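Local coordinates for protein type II restriction enzyme MUNI (Mycoplasma, PDB 1D02) that cuts double-stranded DNA within the sequence 5'-CAATTG-3', after the first C, working as a homodimeric type II restriction endonuclease, at residues D[25-30]-D[187-192]; D[47-52]-D[135-140]; D[107-112]-D[153-158]. The protein carries 1 engineered substitution. All blocks are in the same frame, centred on the assembly; numbering follows the deposited sequence.

Interaction 1. Residues D[25-30]-D[187-192]; sequences QNLYNV and EKLVQH
Leu27 and Val30, on the first turn of helix 27-34, meet Leu189 and Val190 of helix 186-197 through buried aliphatic branches, a worked example of two helix segments that meet with no hydrogen bond between them. Among the apolar contacts, the branches of Val30 and Val190 slide past each other in opposite directions, and Val30 CG1 comes within 3.4 Å of Val190 CG2, tighter than usual for carbon atoms. Val190 CG2 gets there because it stands beside its own backbone N, the other methyl being anti to it (chi1 -179°). Leu189 reaches across Leu27 at about a right angle and lays CD2 4.0 Å from Leu27 CG; the same methyl lies 4.2 Å from Val30 CG1.

Polar interactions stay at the margin. A water accepts weak bonds from Gln25 NE2 and Glu187 N, each at 3.3 Å. Within 25-30, Asn29 N donates to Asn26 OD1 at 2.9 Å, while Asn26 N donates to Asn29 OD1 at 2.8 Å, almost straight (175°).

Leu27 and Leu189 also touch Val151 of strand 148-153, placing the pair over the sheet. The paired Asn26 and Asn29 bonds form a capping box at the start of helix 27-34, whose Leu27 and Val30 face the core of this alpha/beta fold.

Interaction 2. Residues D[47-52]-D[135-140]; sequences KHLKNL and RTIGGI
Ile137, near the end of helix 128-138, divides its branches between Leu49 and His48, which belong to a type I beta turn running from Lys47 to Lys50. The tight part is methyl against methyl: Ile137 CD1 sits 3.4 Å from Leu49 CD2, closer than carbons usually pack, and 4.0 Å from Leu49 CG. The same CD1 also lies 3.6 Å from His48 O, so one methyl touches both a side chain and the backbone of the turn. With CG1 anti to the carbonyl carbon (chi1 -65°) and the chain extended beyond it, CD1 reaches the leucine while CG2 turns to the histidine.

On the looser side, Ile137 CG2 rests 3.8 Å from His48 CB and meets the imidazole obliquely. Both Ile137 and His48 are only partly covered, whereas Leu49 is buried. Beyond Ile137 the helix ends at Gly138, and Gly139 leaves it with positive phi; Arg135 NH1 donates to Ile140 O at 2.9 Å, from above the carbonyl plane.

Phe96 of strand 93-101 touches both Leu49 and Ile137 and meets the His48 ring edge-to-face. Leu49 also touches Tyr134, so the turn after strand 40-44 packs against both helix 128-138 and the sheet.

Interaction 3. Residues D[107-112]-D[153-158]; sequences EGKDPS and EGDITR
The carboxylate of Glu107 meets the guanidinium of Arg158 at its edge and in its plane, not over a face, the two planes being 4° apart. This is a bidentate, end-on salt bridge joining two loops of the PDDEXK-family nuclease fold. NH1 of Arg158 donates to Glu107 OE1 at 2.8 Å with an N-H...O angle of 168°, and NH2 of Arg158 donates to Glu107 OE2 at the same 2.8 Å. Each oxygen uses its syn lone pair. Two nearly straight bonds in one plane fix the mutual rotation of the groups, as a single bond could not. The side chains themselves cross at about a right angle; Glu107 bends at chi2 (91°) and Arg158 at chi3, bringing their flat ends into line.

The second subunit shares this site: NE of Arg158 donates to Glu65 O of that subunit, and Glu107 packs on Phe67 of that subunit. The salt bridge is thus part of the dimer contact, with one guanidinium serving both chains. Lys109 adds a looser approach, its CE being 4.4 Å from Asp155 OD1.

Each loop is also braced internally. Thr157 N and OG1 both bond to Gly154 O, bracing the turn that leads to Arg158. In the other loop Asp110 OD2 accepts from Ser112 N at 3.0 Å, an Asx turn, and the same oxygen takes a second bond from Ser112 OG at 2.7 Å.

Interactions 1 and 2 lie on opposite sides of the chain's centre, their own centres 24 Å apart. Interaction 1 joins helices 27-34 and 186-197 near the two ends of the chain, enclosing the sequence that forms the other two contacts. Interactions 2 and 3 alternate along that sequence, in the order 47-52, 107-112, 135-140, 153-158, although their centres are 34 Å apart. Strand 148-153 relates interactions 1 and 3: its residue Val151 touches the former, and the strand runs into segment 153-158 of the latter. Strand 93-101 packs on interaction 2. The central sheet therefore links two apolar contacts with a surface salt bridge whose partners also touch the second subunit of the homodimer.

Interaction 1. Residues D[25-30]-D[187-192]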
loop_
_atom_site.group_PDB
_atom_site.type_symbol
_atom_site.label_atom_id
_atom_site.label_comp_id
_atom_site.label_asym_id
_atom_site.label_seq_id
_atom_site.Cartn_x
_atom_site.Cartn_y
_atom_site.Cartn_z
ATOM N N GLN D 25 -26.682 -6.808 -9.078
ATOM C CA GLN D 25 -26.269 -6.143 -7.852
ATOM C C GLN D 25 -24.822 -5.692 -7.884
ATOM O O GLN D 25 -23.953 -6.388 -8.430
ATOM C CB GLN D 25 -26.439 -7.089 -6.667
ATOM C CG GLN D 25 -27.868 -7.490 -6.369
ATOM C CD GLN D 25 -27.974 -8.233 -5.045
ATOM O OE1 GLN D 25 -27.046 -8.912 -4.637
ATOM N NE2 GLN D 25 -29.114 -8.112 -4.380
ATOM N N ASN D 26 -24.571 -4.518 -7.330
ATOM C CA ASN D 26 -23.218 -3.978 -7.213
ATOM C C ASN D 26 -23.184 -3.372 -5.796
ATOM O O ASN D 26 -24.224 -3.340 -5.117
ATOM C CB ASN D 26 -22.923 -2.940 -8.289
ATOM C CG ASN D 26 -23.947 -1.832 -8.333
ATOM O OD1 ASN D 26 -24.076 -1.059 -7.388
ATOM N ND2 ASN D 26 -24.688 -1.752 -9.442
ATOM N N LEU D 27 -22.020 -2.926 -5.337
ATOM C CA LEU D 27 -21.935 -2.413 -3.960
ATOM C C LEU D 27 -22.864 -1.241 -3.687
ATOM O O LEU D 27 -23.438 -1.116 -2.590
ATOM C CB LEU D 27 -20.492 -2.017 -3.607
ATOM C CG LEU D 27 -20.243 -1.544 -2.161
ATOM C CD1 LEU D 27 -18.843 -2.031 -1.746
ATOM C CD2 LEU D 27 -20.355 -0.019 -2.032
ATOM N N TYR D 28 -23.007 -0.373 -4.677
ATOM C CA TYR D 28 -23.850 0.801 -4.529
ATOM C C TYR D 28 -25.344 0.520 -4.430
ATOM O O TYR D 28 -26.000 1.012 -3.487
ATOM C CB TYR D 28 -23.567 1.786 -5.662
ATOM C CG TYR D 28 -22.099 2.102 -5.757
ATOM C CD1 TYR D 28 -21.257 1.412 -6.649
ATOM C CD2 TYR D 28 -21.534 3.051 -4.924
ATOM C CE1 TYR D 28 -19.870 1.690 -6.686
ATOM C CE2 TYR D 28 -20.184 3.331 -4.957
ATOM C CZ TYR D 28 -19.357 2.658 -5.825
ATOM O OH TYR D 28 -18.015 2.960 -5.794
ATOM N N ASN D 29 -25.918 -0.242 -5.360
ATOM C CA ASN D 29 -27.365 -0.441 -5.207
ATOM C C ASN D 29 -27.709 -1.319 -3.996
ATOM O O ASN D 29 -28.749 -1.137 -3.368
ATOM C CB ASN D 29 -28.057 -0.901 -6.526
ATOM C CG ASN D 29 -27.561 -2.237 -7.071
ATOM O OD1 ASN D 29 -26.759 -2.938 -6.469
ATOM N ND2 ASN D 29 -28.086 -2.601 -8.242
ATOM N N VAL D 30 -26.797 -2.203 -3.623
ATOM C CA VAL D 30 -26.990 -3.067 -2.460
ATOM C C VAL D 30 -27.010 -2.212 -1.177
ATOM O O VAL D 30 -27.944 -2.306 -0.362
ATOM C CB VAL D 30 -25.851 -4.129 -2.379
ATOM C CG1 VAL D 30 -25.719 -4.723 -0.968
ATOM C CG2 VAL D 30 -26.119 -5.250 -3.404
ATOM N N GLU D 187 -26.408 -9.671 0.280
ATOM C CA GLU D 187 -26.588 -9.958 1.689
ATOM C C GLU D 187 -25.272 -10.251 2.431
ATOM O O GLU D 187 -25.031 -9.710 3.516
ATOM C CB GLU D 187 -27.586 -11.127 1.839
ATOM C CG GLU D 187 -27.881 -11.516 3.280
ATOM C CD GLU D 187 -28.932 -12.624 3.402
ATOM O OE1 GLU D 187 -28.877 -13.601 2.615
ATOM O OE2 GLU D 187 -29.798 -12.525 4.297
ATOM N N LYS D 188 -24.423 -11.095 1.853
ATOM C CA LYS D 188 -23.153 -11.427 2.477
ATOM C C LYS D 188 -22.262 -10.187 2.660
ATOM O O LYS D 188 -21.588 -10.052 3.681
ATOM C CB LYS D 188 -22.432 -12.463 1.611
ATOM C CG LYS D 188 -21.132 -12.947 2.186
ATOM C CD LYS D 188 -21.280 -14.330 2.805
ATOM C CE LYS D 188 -19.901 -14.985 2.973
ATOM N NZ LYS D 188 -19.276 -15.473 1.672
ATOM N N LEU D 189 -22.256 -9.310 1.657
ATOM C CA LEU D 189 -21.478 -8.072 1.694
ATOM C C LEU D 189 -21.965 -7.202 2.860
ATOM O O LEU D 189 -21.166 -6.722 3.672
ATOM C CB LEU D 189 -21.637 -7.296 0.370
ATOM C CG LEU D 189 -21.053 -5.879 0.332
ATOM C CD1 LEU D 189 -19.533 -5.948 0.387
ATOM C CD2 LEU D 189 -21.520 -5.158 -0.949
ATOM N N VAL D 190 -23.272 -7.020 2.943
ATOM C CA VAL D 190 -23.837 -6.188 4.006
ATOM C C VAL D 190 -23.637 -6.838 5.381
ATOM O O VAL D 190 -23.351 -6.138 6.369
ATOM C CB VAL D 190 -25.361 -5.876 3.757
ATOM C CG1 VAL D 190 -25.898 -4.982 4.879
ATOM C CG2 VAL D 190 -25.546 -5.135 2.415
ATOM N N GLN D 191 -23.740 -8.164 5.460
ATOM C CA GLN D 191 -23.552 -8.837 6.747
ATOM C C GLN D 191 -22.150 -8.566 7.283
ATOM O O GLN D 191 -21.969 -8.413 8.490
ATOM C CB GLN D 191 -23.791 -10.346 6.635
ATOM C CG GLN D 191 -25.261 -10.694 6.395
ATOM C CD GLN D 191 -25.495 -12.182 6.210
ATOM O OE1 GLN D 191 -24.677 -12.844 5.538
ATOM N NE2 GLN D 191 -26.526 -12.690 6.719
ATOM N N HIS D 192 -21.151 -8.481 6.403
ATOM C CA HIS D 192 -19.797 -8.203 6.888
ATOM C C HIS D 192 -19.782 -6.833 7.565
ATOM O O HIS D 192 -19.284 -6.687 8.682
ATOM C CB HIS D 192 -18.784 -8.223 5.739
ATOM C CG HIS D 192 -17.362 -8.086 6.194
ATOM N ND1 HIS D 192 -16.786 -6.869 6.491
ATOM C CD2 HIS D 192 -16.424 -9.025 6.471
ATOM C CE1 HIS D 192 -15.557 -7.066 6.939
ATOM N NE2 HIS D 192 -15.317 -8.366 6.939
HETATM O O HOH W 1 -29.131 -9.930 -1.614
#

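Interaction 2. Residues D[47-52]-D[135-140]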
loop_
_atom_site.group_PDB
_atom_site.type_symbol
_atom_site.label_atom_id
_atom_site.label_comp_id
_atom_site.label_asym_id
_atom_site.label_seq_id
_atom_site.Cartn_x
_atom_site.Cartn_y
_atom_site.Cartn_z
ATOM N N LYS D 47 -16.199 13.377 -1.151
ATOM C CA LYS D 47 -15.202 14.426 -1.342
ATOM C C LYS D 47 -14.468 14.874 -0.082
ATOM O O LYS D 47 -13.732 15.858 -0.115
ATOM C CB LYS D 47 -15.879 15.635 -1.999
ATOM C CG LYS D 47 -16.542 15.256 -3.322
ATOM C CD LYS D 47 -16.914 16.473 -4.159
ATOM C CE LYS D 47 -18.086 17.250 -3.610
ATOM N NZ LYS D 47 -18.498 18.305 -4.613
ATOM N N HIS D 48 -14.642 14.141 1.019
ATOM C CA HIS D 48 -14.019 14.530 2.287
ATOM C C HIS D 48 -12.515 14.618 2.312
ATOM O O HIS D 48 -11.960 15.328 3.141
ATOM C CB HIS D 48 -14.434 13.569 3.411
ATOM C CG HIS D 48 -15.906 13.321 3.475
ATOM N ND1 HIS D 48 -16.573 12.589 2.520
ATOM C CD2 HIS D 48 -16.848 13.747 4.352
ATOM C CE1 HIS D 48 -17.865 12.572 2.802
ATOM N NE2 HIS D 48 -18.058 13.268 3.909
ATOM N N LEU D 49 -11.860 13.900 1.412
ATOM C CA LEU D 49 -10.403 13.837 1.357
ATOM C C LEU D 49 -9.835 14.504 0.098
ATOM O O LEU D 49 -8.725 14.186 -0.336
ATOM C CB LEU D 49 -9.989 12.354 1.414
ATOM C CG LEU D 49 -10.342 11.641 2.732
ATOM C CD1 LEU D 49 -10.834 10.226 2.459
ATOM C CD2 LEU D 49 -9.107 11.609 3.646
ATOM N N LYS D 50 -10.598 15.436 -0.466
ATOM C CA LYS D 50 -10.202 16.148 -1.670
ATOM C C LYS D 50 -8.999 17.084 -1.471
ATOM O O LYS D 50 -8.269 17.362 -2.419
ATOM C CB LYS D 50 -11.406 16.980 -2.164
ATOM C CG LYS D 50 -11.239 17.757 -3.477
ATOM C CD LYS D 50 -12.278 18.903 -3.553
ATOM C CE LYS D 50 -13.341 18.730 -4.649
ATOM N NZ LYS D 50 -12.782 18.725 -6.044
ATOM N N ASN D 51 -8.797 17.572 -0.242
ATOM C CA ASN D 51 -7.739 18.562 0.008
ATOM C C ASN D 51 -6.739 18.042 1.022
ATOM O O ASN D 51 -6.926 18.219 2.226
ATOM C CB ASN D 51 -8.416 19.864 0.509
ATOM C CG ASN D 51 -7.446 21.022 0.657
ATOM O OD1 ASN D 51 -6.270 20.899 0.364
ATOM N ND2 ASN D 51 -7.948 22.164 1.116
ATOM N N LEU D 52 -5.671 17.406 0.539
ATOM C CA LEU D 52 -4.677 16.825 1.422
ATOM C C LEU D 52 -3.209 17.192 1.270
ATOM O O LEU D 52 -2.488 17.354 2.273
ATOM C CB LEU D 52 -4.695 15.298 1.311
ATOM C CG LEU D 52 -5.915 14.455 1.645
ATOM C CD1 LEU D 52 -5.542 12.973 1.410
ATOM C CD2 LEU D 52 -6.318 14.700 3.094
ATOM N N ARG D 135 -8.620 8.699 10.071
ATOM C CA ARG D 135 -9.125 8.679 11.448
ATOM C C ARG D 135 -9.610 10.062 11.897
ATOM O O ARG D 135 -10.623 10.170 12.607
ATOM C CB ARG D 135 -8.056 8.144 12.403
ATOM C CG ARG D 135 -7.774 6.637 12.247
ATOM C CD ARG D 135 -7.001 6.146 13.465
ATOM N NE ARG D 135 -6.577 4.744 13.407
ATOM C CZ ARG D 135 -7.334 3.691 13.713
ATOM N NH1 ARG D 135 -8.614 3.837 14.098
ATOM N NH2 ARG D 135 -6.774 2.485 13.732
ATOM N N THR D 136 -8.922 11.124 11.475
ATOM C CA THR D 136 -9.328 12.485 11.838
ATOM C C THR D 136 -10.660 12.854 11.205
ATOM O O THR D 136 -11.570 13.371 11.864
ATOM C CB THR D 136 -8.289 13.539 11.365
ATOM O OG1 THR D 136 -7.075 13.351 12.085
ATOM C CG2 THR D 136 -8.824 14.979 11.571
ATOM N N ILE D 137 -10.789 12.558 9.916
ATOM C CA ILE D 137 -11.999 12.931 9.207
ATOM C C ILE D 137 -13.189 12.049 9.557
ATOM O O ILE D 137 -14.253 12.555 9.903
ATOM C CB ILE D 137 -11.734 12.919 7.683
ATOM C CG1 ILE D 137 -10.715 14.009 7.355
ATOM C CG2 ILE D 137 -13.055 13.187 6.896
ATOM C CD1 ILE D 137 -10.161 13.966 5.933
ATOM N N GLY D 138 -12.993 10.737 9.528
ATOM C CA GLY D 138 -14.093 9.827 9.791
ATOM C C GLY D 138 -14.493 9.678 11.244
ATOM O O GLY D 138 -15.597 9.207 11.525
ATOM N N GLY D 139 -13.599 10.036 12.171
ATOM C CA GLY D 139 -13.941 9.939 13.580
ATOM C C GLY D 139 -13.693 8.604 14.264
ATOM O O GLY D 139 -14.040 8.458 15.438
ATOM N N ILE D 140 -13.091 7.633 13.569
ATOM C CA ILE D 140 -12.833 6.312 14.136
ATOM C C ILE D 140 -11.416 6.203 14.693
ATOM O O ILE D 140 -10.461 6.022 13.936
ATOM C CB ILE D 140 -13.029 5.193 13.064
ATOM C CG1 ILE D 140 -14.420 5.334 12.431
ATOM C CG2 ILE D 140 -12.843 3.785 13.692
ATOM C CD1 ILE D 140 -14.633 4.421 11.214
#

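Interaction 3. Residues D[107-112]-D[153-158]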
loop_
_atom_site.group_PDB
_atom_site.type_symbol
_atom_site.label_atom_id
_atom_site.label_comp_id
_atom_site.label_asym_id
_atom_site.label_seq_id
_atom_site.Cartn_x
_atom_site.Cartn_y
_atom_site.Cartn_z
ATOM N N GLU D 107 -10.484 -21.979 -11.606
ATOM C CA GLU D 107 -10.749 -23.116 -12.490
ATOM C C GLU D 107 -10.725 -22.739 -13.969
ATOM O O GLU D 107 -11.281 -21.704 -14.376
ATOM C CB GLU D 107 -12.135 -23.735 -12.162
ATOM C CG GLU D 107 -12.262 -24.321 -10.759
ATOM C CD GLU D 107 -12.783 -23.313 -9.742
ATOM O OE1 GLU D 107 -12.754 -22.097 -10.042
ATOM O OE2 GLU D 107 -13.217 -23.737 -8.645
ATOM N N GLY D 108 -10.088 -23.572 -14.791
ATOM C CA GLY D 108 -10.065 -23.308 -16.217
ATOM C C GLY D 108 -9.055 -22.282 -16.666
ATOM O O GLY D 108 -9.028 -21.936 -17.834
ATOM N N LYS D 109 -8.217 -21.810 -15.744
ATOM C CA LYS D 109 -7.205 -20.811 -16.069
ATOM C C LYS D 109 -5.783 -21.309 -15.831
ATOM O O LYS D 109 -5.530 -22.156 -14.967
ATOM C CB LYS D 109 -7.378 -19.571 -15.188
ATOM C CG LYS D 109 -8.744 -18.916 -15.241
ATOM C CD LYS D 109 -9.002 -18.280 -16.580
ATOM C CE LYS D 109 -10.270 -17.432 -16.553
ATOM N NZ LYS D 109 -10.403 -16.660 -17.834
ATOM N N ASP D 110 -4.840 -20.749 -16.583
ATOM C CA ASP D 110 -3.431 -21.069 -16.369
ATOM C C ASP D 110 -3.045 -20.246 -15.136
ATOM O O ASP D 110 -3.642 -19.191 -14.877
ATOM C CB ASP D 110 -2.606 -20.600 -17.563
ATOM C CG ASP D 110 -1.132 -20.885 -17.391
ATOM O OD1 ASP D 110 -0.725 -22.067 -17.528
ATOM O OD2 ASP D 110 -0.384 -19.926 -17.106
ATOM N N PRO D 111 -2.060 -20.705 -14.348
ATOM C CA PRO D 111 -1.687 -19.923 -13.163
ATOM C C PRO D 111 -1.304 -18.476 -13.470
ATOM O O PRO D 111 -1.452 -17.604 -12.608
ATOM C CB PRO D 111 -0.538 -20.748 -12.552
ATOM C CG PRO D 111 -0.977 -22.159 -12.885
ATOM C CD PRO D 111 -1.397 -22.022 -14.341
ATOM N N SER D 112 -0.836 -18.218 -14.690
ATOM C CA SER D 112 -0.447 -16.864 -15.083
ATOM C C SER D 112 -1.625 -15.897 -15.043
ATOM O O SER D 112 -1.428 -14.676 -14.975
ATOM C CB SER D 112 0.185 -16.862 -16.482
ATOM O OG SER D 112 -0.741 -17.311 -17.452
ATOM N N GLU D 153 -13.227 -7.846 -5.564
ATOM C CA GLU D 153 -14.228 -8.437 -6.464
ATOM C C GLU D 153 -13.475 -9.070 -7.620
ATOM O O GLU D 153 -12.327 -8.707 -7.873
ATOM C CB GLU D 153 -15.140 -7.345 -7.043
ATOM C CG GLU D 153 -16.027 -6.645 -6.007
ATOM C CD GLU D 153 -16.889 -5.510 -6.587
ATOM O OE1 GLU D 153 -16.806 -5.209 -7.795
ATOM O OE2 GLU D 153 -17.645 -4.893 -5.797
ATOM N N GLY D 154 -14.130 -9.986 -8.332
ATOM C CA GLY D 154 -13.482 -10.630 -9.473
ATOM C C GLY D 154 -12.848 -11.963 -9.110
ATOM O O GLY D 154 -12.910 -12.419 -7.962
ATOM N N ASP D 155 -12.212 -12.604 -10.083
ATOM C CA ASP D 155 -11.595 -13.900 -9.799
ATOM C C ASP D 155 -10.489 -13.844 -8.734
ATOM O O ASP D 155 -10.146 -14.870 -8.133
ATOM C CB ASP D 155 -11.086 -14.519 -11.112
ATOM C CG ASP D 155 -12.216 -15.070 -11.956
ATOM O OD1 ASP D 155 -12.033 -15.256 -13.175
ATOM O OD2 ASP D 155 -13.292 -15.332 -11.394
ATOM N N ILE D 156 -9.935 -12.662 -8.465
ATOM C CA ILE D 156 -8.903 -12.579 -7.430
ATOM C C ILE D 156 -9.443 -13.116 -6.108
ATOM O O ILE D 156 -8.698 -13.710 -5.323
ATOM C CB ILE D 156 -8.402 -11.109 -7.238
ATOM C CG1 ILE D 156 -7.295 -11.045 -6.181
ATOM C CG2 ILE D 156 -9.568 -10.196 -6.861
ATOM C CD1 ILE D 156 -6.651 -9.624 -6.049
ATOM N N THR D 157 -10.746 -12.967 -5.884
ATOM C CA THR D 157 -11.350 -13.406 -4.620
ATOM C C THR D 157 -11.374 -14.906 -4.414
ATOM O O THR D 157 -11.698 -15.374 -3.323
ATOM C CB THR D 157 -12.803 -12.920 -4.475
ATOM O OG1 THR D 157 -13.588 -13.477 -5.532
ATOM C CG2 THR D 157 -12.878 -11.408 -4.548
ATOM N N ARG D 158 -11.041 -15.668 -5.454
ATOM C CA ARG D 158 -11.033 -17.126 -5.320
ATOM C C ARG D 158 -9.671 -17.707 -5.695
ATOM O O ARG D 158 -9.501 -18.914 -5.764
ATOM C CB ARG D 158 -12.128 -17.729 -6.218
ATOM C CG ARG D 158 -13.568 -17.319 -5.800
ATOM C CD ARG D 158 -14.649 -18.091 -6.574
ATOM N NE ARG D 158 -14.550 -19.526 -6.333
ATOM C CZ ARG D 158 -14.070 -20.399 -7.219
ATOM N NH1 ARG D 158 -13.653 -19.981 -8.415
ATOM N NH2 ARG D 158 -13.979 -21.690 -6.900
#